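Local structure of hypothetical protein, IPT/TIG domain protein (Bacteroides ovatus, 4HW6) at residues K117-N121 / N122-D126; A380-N384 / S385-G389; Y244-Y247 / H248-M251; M269-G273 / S274-I278; Q201-D204 / T205-G208. The protein is of unknown function but joins an IPT/TIG domain to a six-bladed beta-propeller and probably binds nutrients such as carbohydrates. All blocks are in the same frame, centred on the assembly; numbering follows the deposited sequence.

Contact 1: residues K117-N121 / N122-D126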
loop_
_atom_site.group_PDB
_atom_site.type_symbol
_atom_site.label_atom_id
_atom_site.label_comp_id
_atom_site.label_asym_id
_atom_site.label_seq_id
_atom_site.Cartn_x
_atom_site.Cartn_y
_atom_site.Cartn_z
ATOM N N LYS A 117 -16.065 3.086 9.943
ATOM C CA LYS A 117 -17.494 3.138 9.634
ATOM C C LYS A 117 -18.054 4.430 10.210
ATOM O O LYS A 117 -17.663 4.849 11.293
ATOM C CB LYS A 117 -18.222 1.938 10.236
ATOM C CG LYS A 117 -17.742 0.605 9.660
ATOM C CD LYS A 117 -18.397 -0.550 10.399
ATOM C CE LYS A 117 -18.084 -1.897 9.766
ATOM N NZ LYS A 117 -18.812 -2.974 10.493
ATOM N N LEU A 118 -18.929 5.073 9.453
ATOM C CA LEU A 118 -19.551 6.320 9.868
ATOM C C LEU A 118 -21.070 6.135 9.921
ATOM O O LEU A 118 -21.614 5.123 9.462
ATOM C CB LEU A 118 -19.224 7.422 8.866
ATOM C CG LEU A 118 -17.788 7.941 8.747
ATOM C CD1 LEU A 118 -16.819 6.863 8.291
ATOM C CD2 LEU A 118 -17.785 9.145 7.811
ATOM N N TYR A 119 -21.763 7.101 10.495
ATOM C CA TYR A 119 -23.217 7.041 10.518
ATOM C C TYR A 119 -23.822 8.385 10.157
ATOM O O TYR A 119 -23.107 9.363 9.946
ATOM C CB TYR A 119 -23.763 6.481 11.855
ATOM C CG TYR A 119 -23.323 7.193 13.116
ATOM C CD1 TYR A 119 -22.081 6.923 13.680
ATOM C CD2 TYR A 119 -24.164 8.099 13.778
ATOM C CE1 TYR A 119 -21.667 7.550 14.837
ATOM C CE2 TYR A 119 -23.754 8.726 14.953
ATOM C CZ TYR A 119 -22.500 8.447 15.466
ATOM O OH TYR A 119 -22.056 9.046 16.618
ATOM N N GLU A 120 -25.149 8.388 10.025
ATOM C CA GLU A 120 -25.909 9.552 9.603
ATOM C C GLU A 120 -25.449 10.053 8.241
ATOM O O GLU A 120 -24.970 11.161 8.107
ATOM C CB GLU A 120 -25.849 10.636 10.675
ATOM C CG GLU A 120 -27.149 11.407 10.843
ATOM C CD GLU A 120 -27.291 11.994 12.237
ATOM O OE1 GLU A 120 -27.338 11.212 13.212
ATOM O OE2 GLU A 120 -27.355 13.236 12.355
ATOM N N ASN A 121 -25.610 9.187 7.243
ATOM C CA ASN A 121 -25.106 9.397 5.880
ATOM C C ASN A 121 -23.722 10.063 5.839
ATOM O O ASN A 121 -23.509 11.120 5.220
ATOM C CB ASN A 121 -26.145 10.125 5.003
ATOM C CG ASN A 121 -25.784 10.079 3.526
ATOM O OD1 ASN A 121 -25.288 9.056 3.011
ATOM N ND2 ASN A 121 -25.984 11.193 2.847
ATOM N N ASN A 122 -22.778 9.399 6.505
ATOM C CA ASN A 122 -21.362 9.769 6.465
ATOM C C ASN A 122 -21.019 11.129 7.091
ATOM O O ASN A 122 -20.011 11.734 6.720
ATOM C CB ASN A 122 -20.814 9.690 5.025
ATOM C CG ASN A 122 -20.950 8.308 4.429
ATOM O OD1 ASN A 122 -20.475 7.341 5.008
ATOM N ND2 ASN A 122 -21.624 8.203 3.279
ATOM N N THR A 123 -21.797 11.569 8.072
ATOM C CA THR A 123 -21.527 12.842 8.724
ATOM C C THR A 123 -20.965 12.692 10.142
ATOM O O THR A 123 -20.370 13.633 10.669
ATOM C CB THR A 123 -22.764 13.748 8.733
ATOM O OG1 THR A 123 -23.798 13.169 9.533
ATOM C CG2 THR A 123 -23.274 13.972 7.295
ATOM N N LYS A 124 -21.128 11.515 10.739
ATOM C CA LYS A 124 -20.752 11.306 12.135
ATOM C C LYS A 124 -19.971 10.010 12.308
ATOM O O LYS A 124 -20.115 9.089 11.515
ATOM C CB LYS A 124 -21.989 11.299 13.027
ATOM C CG LYS A 124 -22.647 12.672 13.152
ATOM C CD LYS A 124 -23.733 12.681 14.211
ATOM C CE LYS A 124 -24.616 13.922 14.116
ATOM N NZ LYS A 124 -25.785 13.803 15.030
ATOM N N TRP A 125 -19.117 9.970 13.320
ATOM C CA TRP A 125 -18.417 8.735 13.700
ATOM C C TRP A 125 -17.975 8.818 15.144
ATOM O O TRP A 125 -17.911 9.902 15.733
ATOM C CB TRP A 125 -17.195 8.486 12.818
ATOM C CG TRP A 125 -16.133 9.572 12.884
ATOM C CD1 TRP A 125 -14.991 9.565 13.638
ATOM C CD2 TRP A 125 -16.127 10.795 12.158
ATOM N NE1 TRP A 125 -14.281 10.720 13.427
ATOM C CE2 TRP A 125 -14.967 11.500 12.535
ATOM C CE3 TRP A 125 -17.005 11.378 11.238
ATOM C CZ2 TRP A 125 -14.649 12.752 12.006
ATOM C CZ3 TRP A 125 -16.693 12.619 10.714
ATOM C CH2 TRP A 125 -15.517 13.287 11.087
ATOM N N ASP A 126 -17.692 7.658 15.718
ATOM C CA ASP A 126 -17.148 7.567 17.060
ATOM C C ASP A 126 -15.653 7.301 16.929
ATOM O O ASP A 126 -15.230 6.675 15.967
ATOM C CB ASP A 126 -17.803 6.418 17.810
ATOM C CG ASP A 126 -19.304 6.599 17.965
ATOM O OD1 ASP A 126 -19.755 7.739 18.214
ATOM O OD2 ASP A 126 -20.024 5.598 17.814
HETATM O O HOH W 1 -18.465 5.444 13.888
HETATM O O HOH W 2 -23.477 6.528 7.050
HETATM O O HOH W 3 -21.670 5.067 6.144
#

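Contact 2: residues A380-N384 / S385-G389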
loop_
_atom_site.group_PDB
_atom_site.type_symbol
_atom_site.label_atom_id
_atom_site.label_comp_id
_atom_site.label_asym_id
_atom_site.label_seq_id
_atom_site.Cartn_x
_atom_site.Cartn_y
_atom_site.Cartn_z
ATOM N N ALA A 380 -5.074 6.030 -9.135
ATOM C CA ALA A 380 -6.440 5.880 -8.632
ATOM C C ALA A 380 -7.061 7.216 -8.230
ATOM O O ALA A 380 -6.356 8.104 -7.729
ATOM C CB ALA A 380 -6.451 4.889 -7.453
ATOM N N GLY A 381 -8.375 7.327 -8.419
ATOM C CA GLY A 381 -9.147 8.497 -7.991
ATOM C C GLY A 381 -9.701 9.280 -9.149
ATOM O O GLY A 381 -9.397 8.980 -10.310
ATOM N N ARG A 382 -10.525 10.274 -8.818
ATOM C CA ARG A 382 -11.175 11.177 -9.770
ATOM C C ARG A 382 -12.081 10.415 -10.769
ATOM O O ARG A 382 -12.214 10.785 -11.943
ATOM C CB ARG A 382 -10.134 12.041 -10.488
ATOM C CG ARG A 382 -9.313 12.890 -9.531
ATOM C CD ARG A 382 -8.264 13.673 -10.271
ATOM N NE ARG A 382 -8.805 14.813 -10.997
ATOM C CZ ARG A 382 -8.903 16.049 -10.495
ATOM N NH1 ARG A 382 -8.584 16.285 -9.229
ATOM N NH2 ARG A 382 -9.373 17.041 -11.251
ATOM N N GLY A 383 -12.710 9.360 -10.271
ATOM C CA GLY A 383 -13.684 8.598 -11.047
ATOM C C GLY A 383 -15.017 9.307 -11.192
ATOM O O GLY A 383 -15.254 10.360 -10.600
ATOM N N ASN A 384 -15.895 8.744 -12.016
ATOM C CA ASN A 384 -17.283 9.241 -12.122
ATOM C C ASN A 384 -17.324 10.726 -12.597
ATOM O O ASN A 384 -18.272 11.429 -12.319
ATOM C CB ASN A 384 -18.027 9.068 -10.754
ATOM C CG ASN A 384 -18.687 7.688 -10.581
ATOM O OD1 ASN A 384 -18.164 6.774 -9.892
ATOM N ND2 ASN A 384 -19.850 7.530 -11.194
ATOM N N SER A 385 -16.288 11.185 -13.307
ATOM C CA SER A 385 -16.148 12.591 -13.759
ATOM C C SER A 385 -16.194 13.624 -12.632
ATOM O O SER A 385 -16.659 14.756 -12.830
ATOM C CB SER A 385 -17.205 12.940 -14.822
ATOM O OG SER A 385 -17.295 11.919 -15.796
ATOM N N ARG A 386 -15.699 13.233 -11.460
ATOM C CA ARG A 386 -15.708 14.067 -10.262
ATOM C C ARG A 386 -14.290 14.141 -9.687
ATOM O O ARG A 386 -13.385 13.466 -10.156
ATOM C CB ARG A 386 -16.699 13.507 -9.256
ATOM C CG ARG A 386 -18.103 13.460 -9.837
ATOM C CD ARG A 386 -19.110 12.776 -8.946
ATOM N NE ARG A 386 -19.293 13.544 -7.729
ATOM C CZ ARG A 386 -20.109 14.593 -7.593
ATOM N NH1 ARG A 386 -20.859 15.019 -8.612
ATOM N NH2 ARG A 386 -20.162 15.230 -6.419
ATOM N N GLU A 387 -14.088 14.978 -8.683
ATOM C CA GLU A 387 -12.744 15.195 -8.141
ATOM C C GLU A 387 -12.606 14.441 -6.846
ATOM O O GLU A 387 -11.723 13.595 -6.699
ATOM C CB GLU A 387 -12.497 16.689 -7.912
ATOM C CG GLU A 387 -12.494 17.489 -9.206
ATOM C CD GLU A 387 -12.667 18.983 -8.950
ATOM O OE1 GLU A 387 -11.752 19.598 -8.369
ATOM O OE2 GLU A 387 -13.733 19.527 -9.305
ATOM N N TRP A 388 -13.486 14.755 -5.906
ATOM C CA TRP A 388 -13.470 14.127 -4.577
ATOM C C TRP A 388 -14.806 13.490 -4.259
ATOM O O TRP A 388 -15.854 13.830 -4.828
ATOM C CB TRP A 388 -13.106 15.141 -3.453
ATOM C CG TRP A 388 -14.014 16.373 -3.383
ATOM C CD1 TRP A 388 -13.864 17.554 -4.071
ATOM C CD2 TRP A 388 -15.185 16.522 -2.593
ATOM N NE1 TRP A 388 -14.878 18.405 -3.754
ATOM C CE2 TRP A 388 -15.695 17.803 -2.841
ATOM C CE3 TRP A 388 -15.864 15.688 -1.703
ATOM C CZ2 TRP A 388 -16.855 18.273 -2.234
ATOM C CZ3 TRP A 388 -17.005 16.156 -1.103
ATOM C CH2 TRP A 388 -17.493 17.440 -1.380
ATOM N N GLY A 389 -14.760 12.563 -3.308
ATOM C CA GLY A 389 -15.949 11.878 -2.845
ATOM C C GLY A 389 -15.556 10.608 -2.139
ATOM O O GLY A 389 -14.411 10.444 -1.716
HETATM O O HOH W 4 -10.823 11.038 -6.069
HETATM O O HOH W 5 -8.936 18.449 -7.060
HETATM O O HOH W 6 -13.638 10.189 -14.283
#

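Contact 3: residues Y244-Y247 / H248-M251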
loop_
_atom_site.group_PDB
_atom_site.type_symbol
_atom_site.label_atom_id
_atom_site.label_comp_id
_atom_site.label_asym_id
_atom_site.label_seq_id
_atom_site.Cartn_x
_atom_site.Cartn_y
_atom_site.Cartn_z
ATOM N N TYR A 244 15.762 14.836 9.101
ATOM C CA TYR A 244 14.574 15.627 9.358
ATOM C C TYR A 244 14.678 17.061 8.870
ATOM O O TYR A 244 15.759 17.524 8.505
ATOM C CB TYR A 244 14.203 15.589 10.837
ATOM C CG TYR A 244 15.195 16.219 11.807
ATOM C CD1 TYR A 244 16.339 15.534 12.237
ATOM C CD2 TYR A 244 14.979 17.493 12.321
ATOM C CE1 TYR A 244 17.211 16.103 13.152
ATOM C CE2 TYR A 244 15.857 18.068 13.229
ATOM C CZ TYR A 244 16.957 17.368 13.661
ATOM O OH TYR A 244 17.846 17.942 14.556
ATOM N N THR A 245 13.522 17.737 8.834
ATOM C CA THR A 245 13.456 19.159 8.589
ATOM C C THR A 245 12.748 19.851 9.753
ATOM O O THR A 245 11.992 19.214 10.502
ATOM C CB THR A 245 12.702 19.522 7.273
ATOM O OG1 THR A 245 11.309 19.199 7.395
ATOM C CG2 THR A 245 13.280 18.798 6.066
ATOM N N ARG A 246 13.061 21.135 9.910
ATOM C CA ARG A 246 12.418 22.040 10.863
ATOM C C ARG A 246 11.891 23.281 10.154
ATOM O O ARG A 246 12.559 23.866 9.308
ATOM C CB ARG A 246 13.429 22.527 11.896
ATOM C CG ARG A 246 13.954 21.455 12.836
ATOM C CD ARG A 246 14.990 22.047 13.761
ATOM N NE ARG A 246 16.155 22.487 12.993
ATOM C CZ ARG A 246 17.120 23.297 13.407
ATOM N NH1 ARG A 246 17.111 23.842 14.620
ATOM N NH2 ARG A 246 18.117 23.586 12.576
ATOM N N TYR A 247 10.697 23.710 10.544
ATOM C CA TYR A 247 10.009 24.813 9.899
ATOM C C TYR A 247 10.860 26.040 9.635
ATOM O O TYR A 247 10.797 26.605 8.548
ATOM C CB TYR A 247 8.766 25.175 10.718
ATOM C CG TYR A 247 7.881 26.229 10.090
ATOM C CD1 TYR A 247 8.112 27.573 10.310
ATOM C CD2 TYR A 247 6.777 25.872 9.308
ATOM C CE1 TYR A 247 7.302 28.533 9.750
ATOM C CE2 TYR A 247 5.976 26.827 8.730
ATOM C CZ TYR A 247 6.232 28.149 8.946
ATOM O OH TYR A 247 5.425 29.135 8.374
ATOM N N HIS A 248 11.657 26.463 10.619
ATOM C CA HIS A 248 12.360 27.730 10.511
ATOM C C HIS A 248 13.760 27.692 9.890
ATOM O O HIS A 248 14.472 28.704 9.922
ATOM C CB HIS A 248 12.439 28.377 11.878
ATOM C CG HIS A 248 11.119 28.847 12.384
ATOM N ND1 HIS A 248 10.481 29.953 11.860
ATOM C CD2 HIS A 248 10.306 28.358 13.356
ATOM C CE1 HIS A 248 9.338 30.137 12.503
ATOM N NE2 HIS A 248 9.212 29.193 13.422
ATOM N N HIS A 249 14.137 26.557 9.312
ATOM C CA HIS A 249 15.500 26.340 8.826
ATOM C C HIS A 249 15.422 25.697 7.419
ATOM O O HIS A 249 14.720 24.691 7.216
ATOM C CB HIS A 249 16.236 25.467 9.850
ATOM C CG HIS A 249 16.327 26.126 11.189
ATOM N ND1 HIS A 249 17.261 27.098 11.458
ATOM C CD2 HIS A 249 15.522 26.059 12.277
ATOM C CE1 HIS A 249 17.070 27.551 12.693
ATOM N NE2 HIS A 249 16.018 26.940 13.207
ATOM N N ALA A 250 16.133 26.278 6.459
ATOM C CA ALA A 250 16.125 25.742 5.073
ATOM C C ALA A 250 17.263 24.739 4.887
ATOM O O ALA A 250 18.314 25.077 4.322
ATOM C CB ALA A 250 16.266 26.877 4.059
HETATM N N MSE A 251 17.017 23.510 5.314
HETATM C CA MSE A 251 18.059 22.486 5.326
HETATM C C MSE A 251 17.493 21.150 5.731
HETATM O O MSE A 251 16.344 21.055 6.218
HETATM C CB MSE A 251 19.186 22.886 6.310
HETATM C CG MSE A 251 18.726 22.977 7.770
HETATM SE SE MSE A 251 19.986 23.923 8.903
HETATM C CE MSE A 251 20.073 25.626 7.980
HETATM O O HOH W 7 15.094 22.256 8.223
#

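Contact 4: residues M269-G273 / S274-I278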
loop_
_atom_site.group_PDB
_atom_site.type_symbol
_atom_site.label_atom_id
_atom_site.label_comp_id
_atom_site.label_asym_id
_atom_site.label_seq_id
_atom_site.Cartn_x
_atom_site.Cartn_y
_atom_site.Cartn_z
HETATM N N MSE A 269 18.588 23.517 1.794
HETATM C CA MSE A 269 17.448 23.386 0.900
HETATM C C MSE A 269 17.068 24.769 0.395
HETATM O O MSE A 269 17.449 25.796 0.964
HETATM C CB MSE A 269 16.256 22.725 1.610
HETATM C CG MSE A 269 16.385 21.221 1.743
HETATM SE SE MSE A 269 14.850 20.435 2.676
HETATM C CE MSE A 269 13.499 20.962 1.365
ATOM N N ASP A 270 16.313 24.799 -0.691
ATOM C CA ASP A 270 15.953 26.061 -1.307
ATOM C C ASP A 270 14.650 26.658 -0.740
ATOM O O ASP A 270 14.241 27.743 -1.147
ATOM C CB ASP A 270 15.877 25.906 -2.839
ATOM C CG ASP A 270 14.740 25.003 -3.299
ATOM O OD1 ASP A 270 13.894 24.535 -2.501
ATOM O OD2 ASP A 270 14.694 24.754 -4.518
ATOM N N THR A 271 14.030 25.943 0.198
ATOM C CA THR A 271 12.719 26.292 0.769
ATOM C C THR A 271 12.677 25.904 2.237
ATOM O O THR A 271 13.223 24.891 2.640
ATOM C CB THR A 271 11.608 25.534 0.001
ATOM O OG1 THR A 271 11.729 25.834 -1.392
ATOM C CG2 THR A 271 10.173 25.908 0.468
ATOM N N LYS A 272 12.021 26.732 3.035
ATOM C CA LYS A 272 11.702 26.387 4.422
ATOM C C LYS A 272 10.272 26.830 4.670
ATOM O O LYS A 272 9.576 27.273 3.753
ATOM C CB LYS A 272 12.657 27.083 5.392
ATOM C CG LYS A 272 12.631 28.606 5.345
ATOM C CD LYS A 272 13.522 29.227 6.410
ATOM C CE LYS A 272 13.512 30.743 6.319
ATOM N NZ LYS A 272 14.260 31.328 7.457
ATOM N N GLY A 273 9.821 26.718 5.904
ATOM C CA GLY A 273 8.520 27.283 6.271
ATOM C C GLY A 273 7.350 26.504 5.711
ATOM O O GLY A 273 6.298 27.067 5.408
ATOM N N SER A 274 7.504 25.193 5.599
ATOM C CA SER A 274 6.537 24.366 4.896
ATOM C C SER A 274 6.709 22.922 5.366
ATOM O O SER A 274 7.671 22.603 6.076
ATOM C CB SER A 274 6.784 24.475 3.361
ATOM O OG SER A 274 5.673 24.012 2.609
ATOM N N ASN A 275 5.771 22.059 5.004
ATOM C CA ASN A 275 5.845 20.672 5.381
ATOM C C ASN A 275 6.659 19.943 4.317
ATOM O O ASN A 275 6.479 20.190 3.111
ATOM C CB ASN A 275 4.441 20.047 5.423
ATOM C CG ASN A 275 3.682 20.348 6.700
ATOM O OD1 ASN A 275 4.138 21.100 7.553
ATOM N ND2 ASN A 275 2.501 19.760 6.825
ATOM N N PHE A 276 7.512 19.024 4.754
ATOM C CA PHE A 276 8.240 18.149 3.846
ATOM C C PHE A 276 8.093 16.731 4.359
ATOM O O PHE A 276 7.903 16.514 5.547
ATOM C CB PHE A 276 9.733 18.533 3.781
ATOM C CG PHE A 276 9.960 19.944 3.335
ATOM C CD1 PHE A 276 9.861 20.278 1.993
ATOM C CD2 PHE A 276 10.219 20.955 4.257
ATOM C CE1 PHE A 276 10.010 21.595 1.581
ATOM C CE2 PHE A 276 10.388 22.255 3.843
ATOM C CZ PHE A 276 10.290 22.580 2.498
ATOM N N HIS A 277 8.220 15.782 3.451
ATOM C CA HIS A 277 8.274 14.372 3.805
ATOM C C HIS A 277 9.392 13.761 3.008
ATOM O O HIS A 277 9.377 13.792 1.777
ATOM C CB HIS A 277 6.966 13.673 3.475
ATOM C CG HIS A 277 6.915 12.254 3.941
ATOM N ND1 HIS A 277 6.968 11.907 5.273
ATOM C CD2 HIS A 277 6.857 11.094 3.247
ATOM C CE1 HIS A 277 6.940 10.589 5.376
ATOM N NE2 HIS A 277 6.874 10.073 4.158
ATOM N N ILE A 278 10.350 13.188 3.719
ATOM C CA ILE A 278 11.530 12.581 3.105
ATOM C C ILE A 278 11.380 11.070 3.132
ATOM O O ILE A 278 10.977 10.508 4.142
ATOM C CB ILE A 278 12.804 13.030 3.836
ATOM C CG1 ILE A 278 12.991 14.553 3.701
ATOM C CG2 ILE A 278 14.050 12.336 3.237
ATOM C CD1 ILE A 278 14.084 15.131 4.583
#

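Contact 5: residues Q201-D204 / T205-G208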
loop_
_atom_site.group_PDB
_atom_site.type_symbol
_atom_site.label_atom_id
_atom_site.label_comp_id
_atom_site.label_asym_id
_atom_site.label_seq_id
_atom_site.Cartn_x
_atom_site.Cartn_y
_atom_site.Cartn_z
ATOM N N GLN A 201 6.417 20.881 17.407
ATOM C CA GLN A 201 6.116 21.785 18.518
ATOM C C GLN A 201 7.014 23.022 18.464
ATOM O O GLN A 201 8.049 23.028 17.813
ATOM C CB GLN A 201 6.197 21.066 19.873
ATOM C CG GLN A 201 7.551 20.429 20.191
ATOM C CD GLN A 201 8.584 21.456 20.617
ATOM O OE1 GLN A 201 8.279 22.400 21.368
ATOM N NE2 GLN A 201 9.824 21.277 20.157
ATOM N N SER A 202 6.610 24.062 19.172
ATOM C CA SER A 202 7.117 25.414 18.894
ATOM C C SER A 202 8.297 25.909 19.723
ATOM O O SER A 202 8.635 27.110 19.650
ATOM C CB SER A 202 5.954 26.402 18.980
ATOM O OG SER A 202 5.463 26.542 20.299
ATOM N N SER A 203 8.954 25.024 20.479
ATOM C CA SER A 203 10.096 25.406 21.315
ATOM C C SER A 203 11.408 24.763 20.854
ATOM O O SER A 203 11.485 23.546 20.680
ATOM C CB SER A 203 9.859 25.024 22.776
ATOM O OG SER A 203 11.041 25.251 23.528
ATOM N N ASP A 204 12.444 25.588 20.694
ATOM C CA ASP A 204 13.794 25.087 20.382
ATOM C C ASP A 204 14.405 24.295 21.526
ATOM O O ASP A 204 15.358 23.565 21.310
ATOM C CB ASP A 204 14.749 26.235 20.021
ATOM C CG ASP A 204 14.430 26.872 18.684
ATOM O OD1 ASP A 204 14.410 26.154 17.665
ATOM O OD2 ASP A 204 14.212 28.109 18.647
ATOM N N THR A 205 13.869 24.423 22.734
ATOM C CA THR A 205 14.438 23.770 23.886
ATOM C C THR A 205 13.637 22.546 24.352
ATOM O O THR A 205 13.891 22.008 25.439
ATOM C CB THR A 205 14.585 24.777 25.044
ATOM O OG1 THR A 205 13.291 25.320 25.381
ATOM C CG2 THR A 205 15.547 25.905 24.650
ATOM N N ASN A 206 12.689 22.117 23.537
ATOM C CA ASN A 206 11.874 20.941 23.811
ATOM C C ASN A 206 12.075 19.869 22.731
ATOM O O ASN A 206 12.455 20.161 21.588
ATOM C CB ASN A 206 10.398 21.343 23.906
ATOM C CG ASN A 206 10.077 22.132 25.169
ATOM O OD1 ASN A 206 10.742 21.999 26.179
ATOM N ND2 ASN A 206 9.006 22.905 25.123
ATOM N N THR A 207 11.761 18.627 23.110
ATOM C CA THR A 207 12.003 17.459 22.281
ATOM C C THR A 207 11.189 17.522 21.006
ATOM O O THR A 207 9.997 17.827 21.021
ATOM C CB THR A 207 11.673 16.160 23.049
ATOM O OG1 THR A 207 12.463 16.116 24.252
ATOM C CG2 THR A 207 11.919 14.902 22.187
ATOM N N GLY A 208 11.853 17.236 19.893
ATOM C CA GLY A 208 11.193 17.122 18.615
ATOM C C GLY A 208 11.132 15.717 18.048
ATOM O O GLY A 208 10.289 15.438 17.182
#

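Contact 1: residues K117-N121 / N122-D126
The ring of Tyr-119 lies across the side chain of Lys-124. One face takes the CB of Lys-124, 3.8 Å from the ring centroid and set toward the rim, in a CH-pi contact. At the edge are two polar partners. A water lies in the ring plane, and Asp-126 accepts a hydrogen bond from the phenol, with Tyr-119 OH 3.1 Å from Asp-126 OD1. The carboxylate is turned about 50° from the ring, and the hydroxyl comes from above its plane. With CG over its own main chain (chi1 56°), Tyr-119 carries its ring to the backbone of Lys-124 and Trp-125. Lys-124 runs on, extended and alongside Glu-120, to a salt bridge of 3.2 Å between Lys-124 NZ and Glu-120 OE2. On the other side of the backbone, Leu-118 and Trp-125 point the same way, with Leu-118 CG 4.1 Å from Trp-125 CB. The indole ring stacks on His-424, and its NE1 bonds to Asp-139. Asn-122 uses its OD1 to hold Arg-425. The backbone is pinned by Tyr-119 N to Lys-124 O at 2.8 Å, a nearly straight bond (167°). Tyr-119 O accepts from both Lys-124 N and Thr-123 N, which arrive from opposite faces of its plane. Thr-123 OG1 adds a bond of 2.7 Å to Glu-120 O, in the plane of that carbonyl and along a lone pair. This is an antiparallel turn on the propeller surface, in the link between strands 109-115 and 130-131: a type I' turn from Glu-120 to Thr-123 that runs into a classic beta bulge, Thr-123 and Lys-124 both facing Tyr-119.

Contact 2: residues A380-N384 / S385-G389
Arg-382 and Glu-387 lie side by side across a surface loop of the beta-propeller, where the chain passes from strand 375-380 of one sheet to strand 393-394 of the next. The side chains point the same way. Glu-387 lays its CG over one face of the guanidinium, 3.8 Å from Arg-382 NH2. The two charges stay further apart, with Arg-382 NH2 4.5 Å from Glu-387 OE1, too far for a salt bridge. The flat groups are tilted by 47°. A water in the guanidinium plane accepts from Arg-382 NH1 at 3.1 Å and reaches Glu-387 OE1 through a weak bond. A turn about the CG-CD bond (chi3 75°) brings the end of the arginine over Glu-387. Outside the loop, Arg-382 NH1 bonds to Ser-364 O, and the guanidinium makes a cation-pi contact with Trp-324. With an alanine here, the Ser-364 carbonyl would probably lose its charged donor, and Glu-387 CG and Trp-324 would lose the flat group they pack on. Further back, the backbone sets this pair. A beta turn from Gly-383 to Arg-386 is closed by Arg-386 N to Gly-383 O at 3.0 Å. Its two middle residues, Asn-384 and Ser-385, both have positive phi. A second water links the two arms of the loop, accepting a hydrogen bond from Arg-382 N and donating one to Glu-387 O. A third joins Arg-382 O to Ser-385 N. Between the arms, Arg-382 CA makes a CA-H...O contact of 3.2 Å with Arg-386 O.

Contact 3: residues Y244-Y247 / H248-M251
Arg-246 lays its guanidinium flat on the imidazole of His-249. The two residues are the ends of a type I beta turn, which joins strands 242-244 and 251-255 in an antiparallel hairpin of the propeller. The planes are only 7° apart and the centres 3.7 Å. His-249 CD2 sits over the middle of the guanidinium, 3.4 Å from Arg-246 CZ. The arginine gets there through a kink about CG-CD (chi3 -65°). Its NH2 also forms a salt bridge with Glu-264, outside the turn. Met-251 SE, of a selenomethionine, lies near the guanidinium plane, 4.1 Å from Arg-246 NH2. The next pair is arranged differently. Tyr-247 turns its edge to the face of His-248 in a T-shaped contact, planes 75° apart, with Tyr-247 CD1 over the centre of the imidazole. These two rings sit on the exposed crest of the turn. In the backbone, His-249 N bonds to Arg-246 O at 3.1 Å and closes the turn. A water lies between the arms: it accepts from Arg-246 N at 2.9 Å and lies near His-249 O and, at 2.7 Å, Met-251 O.

Contact 4: residues M269-G273 / S274-I278
Phe-276 and Met-269 meet across the connection 269-278, their side chains coming from opposite directions. The terminal methyl of Met-269 rests over one face of the phenyl ring. Its CE is 3.7 Å from the ring centroid, in a CH-pi contact, and is closest to Phe-276 CE1 at 3.6 Å. The last torsion of Met-269 (chi3 62°) folds CE back, between selenium and ring. The residue is a selenomethionine, and its SE stands 4.8 Å from the centroid, almost on the ring normal: a Met-aromatic contact at some distance. Thr-271 borders the same ring, with its CG2 in the ring plane and 3.9 Å from Phe-276 CZ. The segment is the link from strand 265-268 of one propeller sheet to strand 276-280 of the next. Tyr-291 of that next sheet meets Phe-276 edge-to-face. With the ring cut back to an alanine, a gap would probably open under the Met-269 methyl, and Tyr-291 would lose its edge-to-face partner. Ser-274, also buried, follows Gly-273 on the way into strand 276-280. Gly-273 has positive phi (73°), which favours glycine. Asp-270 OD1 accepts from Thr-271 OG1 at 2.8 Å, and the carboxylate also bonds to the hydroxyls of Tyr-291 and Tyr-298. Thr-271 OG1 has a further hydrogen bond with His-319 NE2.

Contact 5: residues Q201-D204 / T205-G208
Ser-203 to Asn-206 form a type I beta turn, closed by a weak bond of 3.4 Å from Asn-206 N to Ser-203 O. The turn lies in the hairpin between strands 195-199 and 207-212 of one propeller sheet. Ser-203 adds an ST turn, since its OG accepts from Thr-205 N at 3.1 Å. The hydroxyl reaches forward because OG stands opposite the backbone N (chi1 173°). Thr-205 brings its own hydroxyl to the same atom, with Thr-205 OG1 2.9 Å from Ser-203 OG. Gln-201 approaches from the other arm. Its chain doubles back about CB-CG (chi2 77°), so that CD packs 3.8 Å from Asn-206 CB. The two side chains cross at about a right angle. Curled in this way, the amide of Gln-201 reads both backbone groups of Ser-203, which fixes the rotation of the amide by two bonds. Its NE2 also has a weak bond to Ala-227 O. Ser-203 N donates to Gln-201 OE1 at 2.9 Å, from above the carbonyl plane of the amide. Gln-201 NE2 returns a bond of 2.9 Å to Ser-203 O, in the carbonyl plane and on a lone pair.

All five contacts are local turns or connections of the propeller. Contacts 1, 2 and 5 lie at the surface; contacts 3 and 4 are partly buried. Contacts 3 and 5 are hairpin turns within a sheet, while contacts 1, 2 and 4 lie on connections between sheets. Contact 1 follows strand 109-115, whose sheet also takes in strand 393-394, beyond contact 2. Chemistry follows place: backbone bonds and a salt bridge in contact 1, waters and a guanidinium in contact 2, stacked and T-shaped flat groups in contact 3, apolar packing in contact 4, hydroxyls and an amide in contact 5. Contacts 3 and 4 touch, probably through hydrogen bonds from Gly-273 N to Tyr-247 O and Met-269 N to Ala-250 O.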